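PDB 5FFJ: endonuclease and methylase LlaGI from Lactococcus lactis, which probably couples ATP-driven, helicase-like motor activity to sequence-specific DNA recognition, adenine methylation and cleavage in Type ISP restriction-modification. Local coordinates for residues H735-F740 against H777-V782; G853-S858 against I917-N922; E1297-Q1302 against T1328-P1333. One frame throughout, in Å; residues are numbered along the deposited sequence.

Contact 1. Residues H735-F740 against H777-V782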
loop_
_atom_site.group_PDB
_atom_site.type_symbol
_atom_site.label_atom_id
_atom_site.label_comp_id
_atom_site.label_asym_id
_atom_site.label_seq_id
_atom_site.Cartn_x
_atom_site.Cartn_y
_atom_site.Cartn_z
ATOM N N HIS A 735 16.340 -7.516 30.813
ATOM C CA HIS A 735 15.180 -6.785 30.322
ATOM C C HIS A 735 15.082 -6.860 28.799
ATOM O O HIS A 735 16.087 -6.760 28.090
ATOM C CB HIS A 735 15.241 -5.328 30.790
ATOM C CG HIS A 735 14.808 -5.135 32.209
ATOM N ND1 HIS A 735 13.694 -4.389 32.549
ATOM C CD2 HIS A 735 15.327 -5.578 33.377
ATOM C CE1 HIS A 735 13.553 -4.384 33.859
ATOM N NE2 HIS A 735 14.530 -5.100 34.388
ATOM N N ILE A 736 13.852 -7.021 28.319
ATOM C CA ILE A 736 13.572 -7.266 26.910
ATOM C C ILE A 736 12.677 -6.174 26.341
ATOM O O ILE A 736 11.558 -5.970 26.817
ATOM C CB ILE A 736 12.902 -8.645 26.713
ATOM C CG1 ILE A 736 13.917 -9.751 27.018
ATOM C CG2 ILE A 736 12.334 -8.779 25.293
ATOM C CD1 ILE A 736 13.436 -11.161 26.757
ATOM N N LEU A 737 13.172 -5.489 25.313
ATOM C CA LEU A 737 12.406 -4.449 24.636
ATOM C C LEU A 737 12.036 -4.888 23.224
ATOM O O LEU A 737 12.853 -5.461 22.500
ATOM C CB LEU A 737 13.191 -3.132 24.583
ATOM C CG LEU A 737 12.450 -1.935 23.967
ATOM C CD1 LEU A 737 11.149 -1.664 24.707
ATOM C CD2 LEU A 737 13.316 -0.680 23.961
ATOM N N ASP A 738 10.784 -4.633 22.859
ATOM C CA ASP A 738 10.300 -4.832 21.501
ATOM C C ASP A 738 9.898 -3.459 20.936
ATOM O O ASP A 738 8.733 -3.068 21.029
ATOM C CB ASP A 738 9.128 -5.833 21.496
ATOM C CG ASP A 738 8.566 -6.089 20.106
ATOM O OD1 ASP A 738 9.163 -5.619 19.116
ATOM O OD2 ASP A 738 7.531 -6.784 20.006
ATOM N N PRO A 739 10.870 -2.716 20.359
ATOM C CA PRO A 739 10.663 -1.308 19.983
ATOM C C PRO A 739 9.571 -1.074 18.946
ATOM O O PRO A 739 9.095 0.053 18.823
ATOM C CB PRO A 739 12.020 -0.886 19.407
ATOM C CG PRO A 739 12.987 -1.892 19.885
ATOM C CD PRO A 739 12.223 -3.170 19.992
ATOM N N PHE A 740 9.206 -2.108 18.195
ATOM C CA PHE A 740 8.164 -1.992 17.179
ATOM C C PHE A 740 7.212 -3.177 17.305
ATOM O O PHE A 740 7.173 -4.070 16.455
ATOM C CB PHE A 740 8.799 -1.907 15.793
ATOM C CG PHE A 740 10.111 -1.169 15.787
ATOM C CD1 PHE A 740 11.307 -1.859 15.913
ATOM C CD2 PHE A 740 10.147 0.213 15.698
ATOM C CE1 PHE A 740 12.513 -1.190 15.919
ATOM C CE2 PHE A 740 11.353 0.890 15.710
ATOM C CZ PHE A 740 12.537 0.187 15.821
ATOM N N HIS A 777 8.981 -5.058 28.029
ATOM C CA HIS A 777 8.583 -3.760 27.502
ATOM C C HIS A 777 8.384 -3.808 25.993
ATOM O O HIS A 777 9.065 -4.552 25.285
ATOM C CB HIS A 777 9.630 -2.703 27.849
ATOM C CG HIS A 777 10.171 -2.821 29.240
ATOM N ND1 HIS A 777 9.788 -1.978 30.259
ATOM C CD2 HIS A 777 11.068 -3.683 29.776
ATOM C CE1 HIS A 777 10.427 -2.317 31.368
ATOM N NE2 HIS A 777 11.206 -3.345 31.100
ATOM N N ALA A 778 7.443 -3.008 25.508
ATOM C CA ALA A 778 7.213 -2.879 24.078
ATOM C C ALA A 778 6.396 -1.631 23.793
ATOM O O ALA A 778 5.841 -1.016 24.704
ATOM C CB ALA A 778 6.516 -4.101 23.542
ATOM N N ASN A 779 6.324 -1.257 22.523
ATOM C CA ASN A 779 5.666 -0.019 22.149
ATOM C C ASN A 779 5.302 0.013 20.668
ATOM O O ASN A 779 5.978 -0.605 19.841
ATOM C CB ASN A 779 6.567 1.165 22.515
ATOM C CG ASN A 779 8.036 0.866 22.286
ATOM O OD1 ASN A 779 8.377 -0.078 21.578
ATOM N ND2 ASN A 779 8.915 1.662 22.896
ATOM N N GLU A 780 4.217 0.713 20.350
ATOM C CA GLU A 780 3.749 0.859 18.975
ATOM C C GLU A 780 3.419 2.317 18.691
ATOM O O GLU A 780 3.167 3.095 19.612
ATOM C CB GLU A 780 2.523 -0.021 18.723
ATOM C CG GLU A 780 2.649 -0.921 17.501
ATOM C CD GLU A 780 2.600 -0.165 16.190
ATOM O OE1 GLU A 780 3.371 -0.519 15.274
ATOM O OE2 GLU A 780 1.787 0.771 16.067
ATOM N N ILE A 781 3.413 2.678 17.413
ATOM C CA ILE A 781 3.188 4.058 17.001
ATOM C C ILE A 781 1.749 4.244 16.513
ATOM O O ILE A 781 1.267 5.372 16.381
ATOM C CB ILE A 781 4.197 4.474 15.901
ATOM C CG1 ILE A 781 4.008 5.942 15.512
ATOM C CG2 ILE A 781 4.071 3.571 14.682
ATOM C CD1 ILE A 781 5.158 6.512 14.713
ATOM N N VAL A 782 1.063 3.130 16.267
ATOM C CA VAL A 782 -0.318 3.153 15.792
ATOM C C VAL A 782 -1.292 2.826 16.922
ATOM O O VAL A 782 -1.033 1.948 17.747
ATOM C CB VAL A 782 -0.534 2.155 14.640
ATOM C CG1 VAL A 782 -1.941 2.286 14.076
ATOM C CG2 VAL A 782 0.501 2.376 13.547
#

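Contact 2. Residues G853-S858 against I917-N922. With nucleotides of chain B.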
loop_
_atom_site.group_PDB
_atom_site.type_symbol
_atom_site.label_atom_id
_atom_site.label_comp_id
_atom_site.label_asym_id
_atom_site.label_seq_id
_atom_site.Cartn_x
_atom_site.Cartn_y
_atom_site.Cartn_z
ATOM N N GLY A 853 12.569 -8.002 17.731
ATOM C CA GLY A 853 11.405 -7.681 16.923
ATOM C C GLY A 853 11.614 -7.603 15.423
ATOM O O GLY A 853 12.604 -8.094 14.877
ATOM N N ASN A 854 10.638 -6.985 14.765
ATOM C CA ASN A 854 10.657 -6.768 13.328
ATOM C C ASN A 854 10.636 -5.269 13.046
ATOM O O ASN A 854 9.562 -4.677 12.918
ATOM C CB ASN A 854 9.458 -7.458 12.667
ATOM C CG ASN A 854 9.525 -7.429 11.151
ATOM O OD1 ASN A 854 10.286 -6.664 10.559
ATOM N ND2 ASN A 854 8.717 -8.266 10.515
ATOM N N PRO A 855 11.822 -4.644 12.961
ATOM C CA PRO A 855 11.858 -3.195 12.745
ATOM C C PRO A 855 11.292 -2.802 11.385
ATOM O O PRO A 855 11.282 -3.626 10.474
ATOM C CB PRO A 855 13.349 -2.859 12.842
ATOM C CG PRO A 855 14.047 -4.130 12.511
ATOM C CD PRO A 855 13.176 -5.222 13.039
ATOM N N PRO A 856 10.815 -1.558 11.251
ATOM C CA PRO A 856 10.210 -1.101 9.994
ATOM C C PRO A 856 11.217 -0.999 8.848
ATOM O O PRO A 856 12.386 -0.698 9.092
ATOM C CB PRO A 856 9.654 0.281 10.357
ATOM C CG PRO A 856 10.482 0.736 11.505
ATOM C CD PRO A 856 10.826 -0.501 12.276
ATOM N N TYR A 857 10.762 -1.265 7.623
ATOM C CA TYR A 857 11.587 -1.076 6.430
ATOM C C TYR A 857 11.043 0.088 5.605
ATOM O O TYR A 857 9.916 0.030 5.110
ATOM C CB TYR A 857 11.624 -2.330 5.543
ATOM C CG TYR A 857 11.772 -3.667 6.241
ATOM C CD1 TYR A 857 12.285 -3.767 7.526
ATOM C CD2 TYR A 857 11.406 -4.839 5.591
ATOM C CE1 TYR A 857 12.414 -4.997 8.146
ATOM C CE2 TYR A 857 11.533 -6.066 6.200
ATOM C CZ TYR A 857 12.037 -6.142 7.476
ATOM O OH TYR A 857 12.162 -7.371 8.082
ATOM N N SER A 858 11.839 1.142 5.453
ATOM C CA SER A 858 11.480 2.241 4.561
ATOM C C SER A 858 12.702 3.074 4.201
ATOM O O SER A 858 13.389 3.593 5.081
ATOM C CB SER A 858 10.415 3.136 5.198
ATOM O OG SER A 858 10.093 4.226 4.347
ATOM N N ILE A 917 20.929 -8.421 20.431
ATOM C CA ILE A 917 19.840 -7.988 19.564
ATOM C C ILE A 917 19.393 -9.170 18.712
ATOM O O ILE A 917 20.180 -10.075 18.440
ATOM C CB ILE A 917 20.248 -6.812 18.654
ATOM C CG1 ILE A 917 21.004 -5.756 19.469
ATOM C CG2 ILE A 917 19.013 -6.217 17.965
ATOM C CD1 ILE A 917 21.252 -4.453 18.732
ATOM N N GLY A 918 18.124 -9.167 18.318
ATOM C CA GLY A 918 17.585 -10.181 17.430
ATOM C C GLY A 918 16.494 -9.599 16.552
ATOM O O GLY A 918 15.416 -9.244 17.038
ATOM N N PHE A 919 16.778 -9.509 15.254
ATOM C CA PHE A 919 15.884 -8.861 14.299
ATOM C C PHE A 919 15.638 -9.707 13.053
ATOM O O PHE A 919 16.486 -10.505 12.647
ATOM C CB PHE A 919 16.465 -7.511 13.855
ATOM C CG PHE A 919 16.162 -6.355 14.778
ATOM C CD1 PHE A 919 15.174 -6.430 15.748
ATOM C CD2 PHE A 919 16.871 -5.173 14.651
ATOM C CE1 PHE A 919 14.912 -5.353 16.575
ATOM C CE2 PHE A 919 16.614 -4.094 15.474
ATOM C CZ PHE A 919 15.634 -4.183 16.436
ATOM N N VAL A 920 14.463 -9.515 12.458
ATOM C CA VAL A 920 14.230 -9.878 11.069
ATOM C C VAL A 920 14.196 -8.562 10.303
ATOM O O VAL A 920 13.425 -7.660 10.639
ATOM C CB VAL A 920 12.920 -10.684 10.862
ATOM C CG1 VAL A 920 11.707 -9.946 11.428
ATOM C CG2 VAL A 920 12.716 -10.993 9.385
ATOM N N SER A 921 15.051 -8.438 9.294
ATOM C CA SER A 921 15.250 -7.156 8.630
ATOM C C SER A 921 15.540 -7.305 7.146
ATOM O O SER A 921 15.699 -8.415 6.636
ATOM C CB SER A 921 16.402 -6.402 9.295
ATOM O OG SER A 921 17.583 -7.188 9.291
ATOM N N ASN A 922 15.601 -6.170 6.461
ATOM C CA ASN A 922 16.123 -6.126 5.106
ATOM C C ASN A 922 17.574 -6.594 5.140
ATOM O O ASN A 922 18.388 -6.046 5.882
ATOM C CB ASN A 922 16.012 -4.712 4.531
ATOM C CG ASN A 922 16.332 -4.652 3.049
ATOM O OD1 ASN A 922 16.993 -5.536 2.503
ATOM N ND2 ASN A 922 15.864 -3.599 2.390
ATOM P P DA B 11 11.091 0.133 0.613
ATOM O OP1 DA B 11 9.902 1.014 0.581
ATOM O OP2 DA B 11 12.115 0.316 1.668
ATOM O "O5'" DA B 11 10.580 -1.384 0.649
ATOM C "C5'" DA B 11 10.234 -1.994 1.885
ATOM C "C4'" DA B 11 9.255 -3.131 1.665
ATOM O "O4'" DA B 11 9.140 -3.922 2.880
ATOM C "C3'" DA B 11 7.833 -2.696 1.348
ATOM O "O3'" DA B 11 7.135 -3.705 0.608
ATOM C "C2'" DA B 11 7.263 -2.516 2.747
ATOM C "C1'" DA B 11 7.853 -3.732 3.454
ATOM N N9 DA B 11 8.012 -3.603 4.902
ATOM C C8 DA B 11 8.089 -2.454 5.639
ATOM N N7 DA B 11 8.253 -2.663 6.925
ATOM C C5 DA B 11 8.297 -4.042 7.035
ATOM C C6 DA B 11 8.452 -4.904 8.139
ATOM N N6 DA B 11 8.598 -4.472 9.394
ATOM N N1 DA B 11 8.451 -6.231 7.901
ATOM C C2 DA B 11 8.303 -6.660 6.644
ATOM N N3 DA B 11 8.150 -5.948 5.531
ATOM C C4 DA B 11 8.154 -4.635 5.799
ATOM P P DC B 10 17.314 -2.291 -0.585
ATOM O OP1 DC B 10 17.631 -2.496 0.848
ATOM O OP2 DC B 10 17.686 -3.344 -1.559
ATOM O "O5'" DC B 10 15.754 -1.979 -0.756
ATOM C "C5'" DC B 10 15.144 -0.978 0.049
ATOM C "C4'" DC B 10 14.253 -0.067 -0.780
ATOM O "O4'" DC B 10 14.903 0.241 -2.048
ATOM C "C3'" DC B 10 12.884 -0.660 -1.136
ATOM O "O3'" DC B 10 11.837 0.252 -0.804
ATOM C "C2'" DC B 10 12.976 -0.916 -2.637
ATOM C "C1'" DC B 10 13.961 0.143 -3.093
ATOM N N1 DC B 10 14.673 -0.204 -4.368
ATOM C C2 DC B 10 14.383 0.486 -5.556
ATOM O O2 DC B 10 13.539 1.391 -5.546
ATOM N N3 DC B 10 15.045 0.139 -6.691
ATOM C C4 DC B 10 15.950 -0.844 -6.663
ATOM N N4 DC B 10 16.579 -1.155 -7.801
ATOM C C5 DC B 10 16.250 -1.551 -5.467
ATOM C C6 DC B 10 15.595 -1.204 -4.358
#

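Contact 3. Residues E1297-Q1302 against T1328-P1333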
loop_
_atom_site.group_PDB
_atom_site.type_symbol
_atom_site.label_atom_id
_atom_site.label_comp_id
_atom_site.label_asym_id
_atom_site.label_seq_id
_atom_site.Cartn_x
_atom_site.Cartn_y
_atom_site.Cartn_z
ATOM N N GLU A 1297 11.654 -19.715 -39.826
ATOM C CA GLU A 1297 10.623 -19.506 -40.837
ATOM C C GLU A 1297 9.579 -18.519 -40.318
ATOM O O GLU A 1297 9.277 -18.498 -39.124
ATOM C CB GLU A 1297 9.959 -20.832 -41.218
ATOM C CG GLU A 1297 8.920 -20.716 -42.324
ATOM C CD GLU A 1297 8.324 -22.057 -42.706
ATOM O OE1 GLU A 1297 8.725 -23.079 -42.108
ATOM O OE2 GLU A 1297 7.455 -22.090 -43.603
ATOM N N VAL A 1298 9.036 -17.707 -41.223
ATOM C CA VAL A 1298 8.078 -16.666 -40.863
ATOM C C VAL A 1298 6.771 -16.841 -41.636
ATOM O O VAL A 1298 6.725 -16.640 -42.852
ATOM C CB VAL A 1298 8.649 -15.256 -41.141
ATOM C CG1 VAL A 1298 7.745 -14.181 -40.549
ATOM C CG2 VAL A 1298 10.061 -15.131 -40.585
ATOM N N GLU A 1299 5.714 -17.213 -40.921
ATOM C CA GLU A 1299 4.405 -17.443 -41.524
ATOM C C GLU A 1299 3.514 -16.215 -41.377
ATOM O O GLU A 1299 3.207 -15.803 -40.259
ATOM C CB GLU A 1299 3.725 -18.653 -40.880
ATOM C CG GLU A 1299 4.537 -19.939 -40.938
ATOM C CD GLU A 1299 3.863 -21.090 -40.210
ATOM O OE1 GLU A 1299 2.978 -20.829 -39.368
ATOM O OE2 GLU A 1299 4.218 -22.257 -40.482
ATOM N N ILE A 1300 3.094 -15.643 -42.504
ATOM C CA ILE A 1300 2.252 -14.449 -42.502
ATOM C C ILE A 1300 0.922 -14.712 -43.201
ATOM O O ILE A 1300 0.871 -14.850 -44.422
ATOM C CB ILE A 1300 2.960 -13.262 -43.188
ATOM C CG1 ILE A 1300 4.311 -12.997 -42.511
ATOM C CG2 ILE A 1300 2.070 -12.017 -43.153
ATOM C CD1 ILE A 1300 5.124 -11.883 -43.134
ATOM N N SER A 1301 -0.152 -14.771 -42.420
ATOM C CA SER A 1301 -1.489 -14.977 -42.966
ATOM C C SER A 1301 -1.910 -13.776 -43.807
ATOM O O SER A 1301 -2.067 -13.884 -45.022
ATOM C CB SER A 1301 -2.499 -15.216 -41.844
ATOM O OG SER A 1301 -2.625 -14.070 -41.020
ATOM N N GLN A 1302 -2.100 -12.640 -43.142
ATOM C CA GLN A 1302 -2.395 -11.379 -43.814
ATOM C C GLN A 1302 -1.378 -10.326 -43.371
ATOM O O GLN A 1302 -0.732 -10.484 -42.335
ATOM C CB GLN A 1302 -3.827 -10.925 -43.509
ATOM C CG GLN A 1302 -4.100 -10.593 -42.048
ATOM C CD GLN A 1302 -5.405 -9.837 -41.853
ATOM O OE1 GLN A 1302 -5.998 -9.334 -42.809
ATOM N NE2 GLN A 1302 -5.858 -9.755 -40.608
ATOM N N THR A 1328 3.592 -15.436 -37.213
ATOM C CA THR A 1328 4.293 -16.262 -36.231
ATOM C C THR A 1328 5.683 -16.624 -36.752
ATOM O O THR A 1328 5.906 -16.689 -37.963
ATOM C CB THR A 1328 3.525 -17.561 -35.903
ATOM O OG1 THR A 1328 3.629 -18.475 -37.002
ATOM C CG2 THR A 1328 2.058 -17.271 -35.618
ATOM N N ILE A 1329 6.609 -16.861 -35.828
ATOM C CA ILE A 1329 7.985 -17.201 -36.164
ATOM C C ILE A 1329 8.317 -18.568 -35.580
ATOM O O ILE A 1329 8.129 -18.789 -34.387
ATOM C CB ILE A 1329 8.979 -16.149 -35.624
ATOM C CG1 ILE A 1329 8.603 -14.750 -36.118
ATOM C CG2 ILE A 1329 10.399 -16.485 -36.046
ATOM C CD1 ILE A 1329 7.621 -14.021 -35.228
ATOM N N LYS A 1330 8.813 -19.476 -36.416
ATOM C CA LYS A 1330 9.070 -20.851 -35.995
ATOM C C LYS A 1330 10.516 -21.271 -36.249
ATOM O O LYS A 1330 11.235 -20.623 -37.009
ATOM C CB LYS A 1330 8.112 -21.809 -36.712
ATOM C CG LYS A 1330 6.673 -21.705 -36.222
ATOM C CD LYS A 1330 5.723 -22.588 -37.018
ATOM C CE LYS A 1330 4.407 -22.781 -36.275
ATOM N NZ LYS A 1330 3.241 -22.921 -37.191
ATOM N N ASN A 1331 10.923 -22.356 -35.595
ATOM C CA ASN A 1331 12.261 -22.924 -35.740
ATOM C C ASN A 1331 13.369 -21.990 -35.259
ATOM O O ASN A 1331 14.452 -21.950 -35.841
ATOM C CB ASN A 1331 12.518 -23.317 -37.197
ATOM C CG ASN A 1331 11.439 -24.221 -37.754
ATOM O OD1 ASN A 1331 10.705 -24.865 -37.003
ATOM N ND2 ASN A 1331 11.339 -24.278 -39.078
ATOM N N ILE A 1332 13.102 -21.250 -34.188
ATOM C CA ILE A 1332 14.118 -20.399 -33.579
ATOM C C ILE A 1332 15.106 -21.256 -32.790
ATOM O O ILE A 1332 14.687 -22.067 -31.964
ATOM C CB ILE A 1332 13.493 -19.353 -32.637
ATOM C CG1 ILE A 1332 12.532 -18.449 -33.412
ATOM C CG2 ILE A 1332 14.590 -18.527 -31.955
ATOM C CD1 ILE A 1332 11.745 -17.489 -32.540
ATOM N N PRO A 1333 16.419 -21.086 -33.035
ATOM C CA PRO A 1333 17.387 -21.853 -32.239
ATOM C C PRO A 1333 17.299 -21.512 -30.754
ATOM O O PRO A 1333 17.363 -20.339 -30.385
ATOM C CB PRO A 1333 18.745 -21.436 -32.818
ATOM C CG PRO A 1333 18.444 -20.901 -34.173
ATOM C CD PRO A 1333 17.082 -20.276 -34.071
#

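Contact 1. Residues H735-F740 against H777-V782
Two neighbouring parallel strands of the Rossmann-like methyltransferase sheet meet here, 736-738 and 777-780, their axes 4.6 Å apart and only 10° from parallel. Asp738, Pro739 and Phe740 open what by sequence corresponds to the first conserved motif of the DNA methyltransferases. His777 bonds to the residues before and after Leu737, with which it is paired: its N donates to Ile736 O (3.0 Å), nearly along the C=O axis, and its O accepts from Asp738 N (3.0 Å). A weak bond from Asn779 N to Asp738 O continues the register.

The His777 side chain carries much of the contact. His777 CB rests on Leu737 CD1 at 3.6 Å, a branched leucine suiting this buried flank. CG stands anti to the carbonyl carbon, so Ile736 O lies at the edge of the imidazole, near the ring plane, beside CD2. At the tip, NE2 hydrogen-bonds to His735 ND1, and either ring could be the donor. An alanine in place of His777 would remove the imidazole and would probably leave His735 ND1 without this partner. On the other face, the small Ala778 fits between the strand and helix 745-760, where it touches Ile747. Ala778 CB lies 3.7 Å from Asp738 CB, while Asp738 itself packs on Phe746. The imidazoles of His735 and His777 meet rim to rim, planes 23° apart, and His777 NE2 and His735 ND1 lie 3.1 Å apart.

Contact 2. Residues G853-S858 against I917-N922
Tyr857 is sandwiched. Its CG lies anti to the carbonyl carbon (chi1 -42°), which lays the ring between the strand 917-922 and the adenine of DA11 of chain B. On one face Asn922 N sits 3.7 Å above the ring plane, toward the rim; over the centre of the opposite face is C6 of DA11 of chain B, the base lying over the phenol with the two planes roughly parallel. At the ring edge the hydroxyl donates to Val920 O (Tyr857 OH to O 2.9 Å), approaching from well above the carbonyl plane, so the tyrosine is anchored at its tip as well as by its faces. A flat aromatic ring with a polar end answers both demands.

Residues 854-857 spell Asn-Pro-Pro-Tyr, the motif IV signature of N6-adenine methyltransferases, in which such a loop typically receives a base turned out of the helix; the geometry is consistent with this. Two backbone atoms lie close to the adenine, Pro855 O 3.0 Å from N6 and Tyr857 N 3.0 Å from N7 of DA11 of chain B.

Val920, beside the loop, offers CG1 to Asn854 CB at 3.6 Å, and its CG2 lies near the Tyr857 hydroxyl, a compact branched filler backed by Ile977 and Phe969. Gly853 joins the strands: its N bonds to Gly918 O, and its O takes a weak bond from Val920 N. At phi 144° a side chain would collide with the preceding carbonyl oxygen, so glycine alone fits comfortably. Beyond it, Pro855 CD lies over the Phe919 face, 3.7 Å from the ring centroid, in a CH-pi contact.

Contact 3. Residues E1297-Q1302 against T1328-P1333
Backbone hydrogen bonds dominate, four of them in two reciprocal pairs. Glu1297 and Lys1330 exchange the first pair: Lys1330 N reaches Glu1297 O at 2.9 Å in the carbonyl plane and almost straight (173° at the hydrogen), while Glu1297 N meets Lys1330 O from above the carbonyl plane. Glu1299 and Thr1328 exchange the second, Glu1299 N lying 3.0 Å from Thr1328 O, nearly along the C=O axis. Val1298 and Ile1329 form the non-hydrogen-bonded pair between them, with CA atoms 4.7 Å apart.

The strands 1297-1300 and 1327-1330 belong to a small three-stranded antiparallel sheet in the C-terminal specificity domain; 1297-1300 is an outer strand and 1327-1330 the middle one. Apolar packing engages the face bearing Val1298 and Ile1329, whose beta-branched side chains suit an extended backbone and touch Leu1383 and Leu1382 of helix 1377-1398, so the sheet lies against that helix.

Electrostatic contact belongs to the other face, which carries Glu1297, Thr1328, Glu1299 and Lys1330 and is at least partly open to solvent. Glu1299 and Lys1330 are diagonal neighbours, and both long chains, with CG anti to the carbonyl carbon, bring their ends together: Lys1330 NZ forms a salt bridge with Glu1299 OE1 at 3.0 Å, meeting it from above the carboxylate plane. Thr1328 OG1 flanks Glu1299 OE1 at 3.4 Å. Where the strand ends, Asn1331 takes a left-handed backbone conformation (phi 64°), and its ND2 donates to Gly1295 O.

Overall arrangement
Contacts 1 and 2 are buried and share one mixed sheet, in which strand 850-853 stands between 736-738 and 915-922. They touch directly: Phe740 packs on Pro855 and Pro856, so the loop of contact 1 backs the loop that meets the adenine in contact 2. Contact 1 pairs two parallel strands and adds a histidine pair, whereas contact 2 continues such pairing for one bridge before its first segment becomes a loop, and adds aromatic and proline packing and a tyrosine hydroxyl bond beside bound DNA. Contact 3 lies at the surface of the specificity domain, its centre about 52 Å from that of contact 2, and joins antiparallel strands with an apolar face on a helix and a partly exposed charged face.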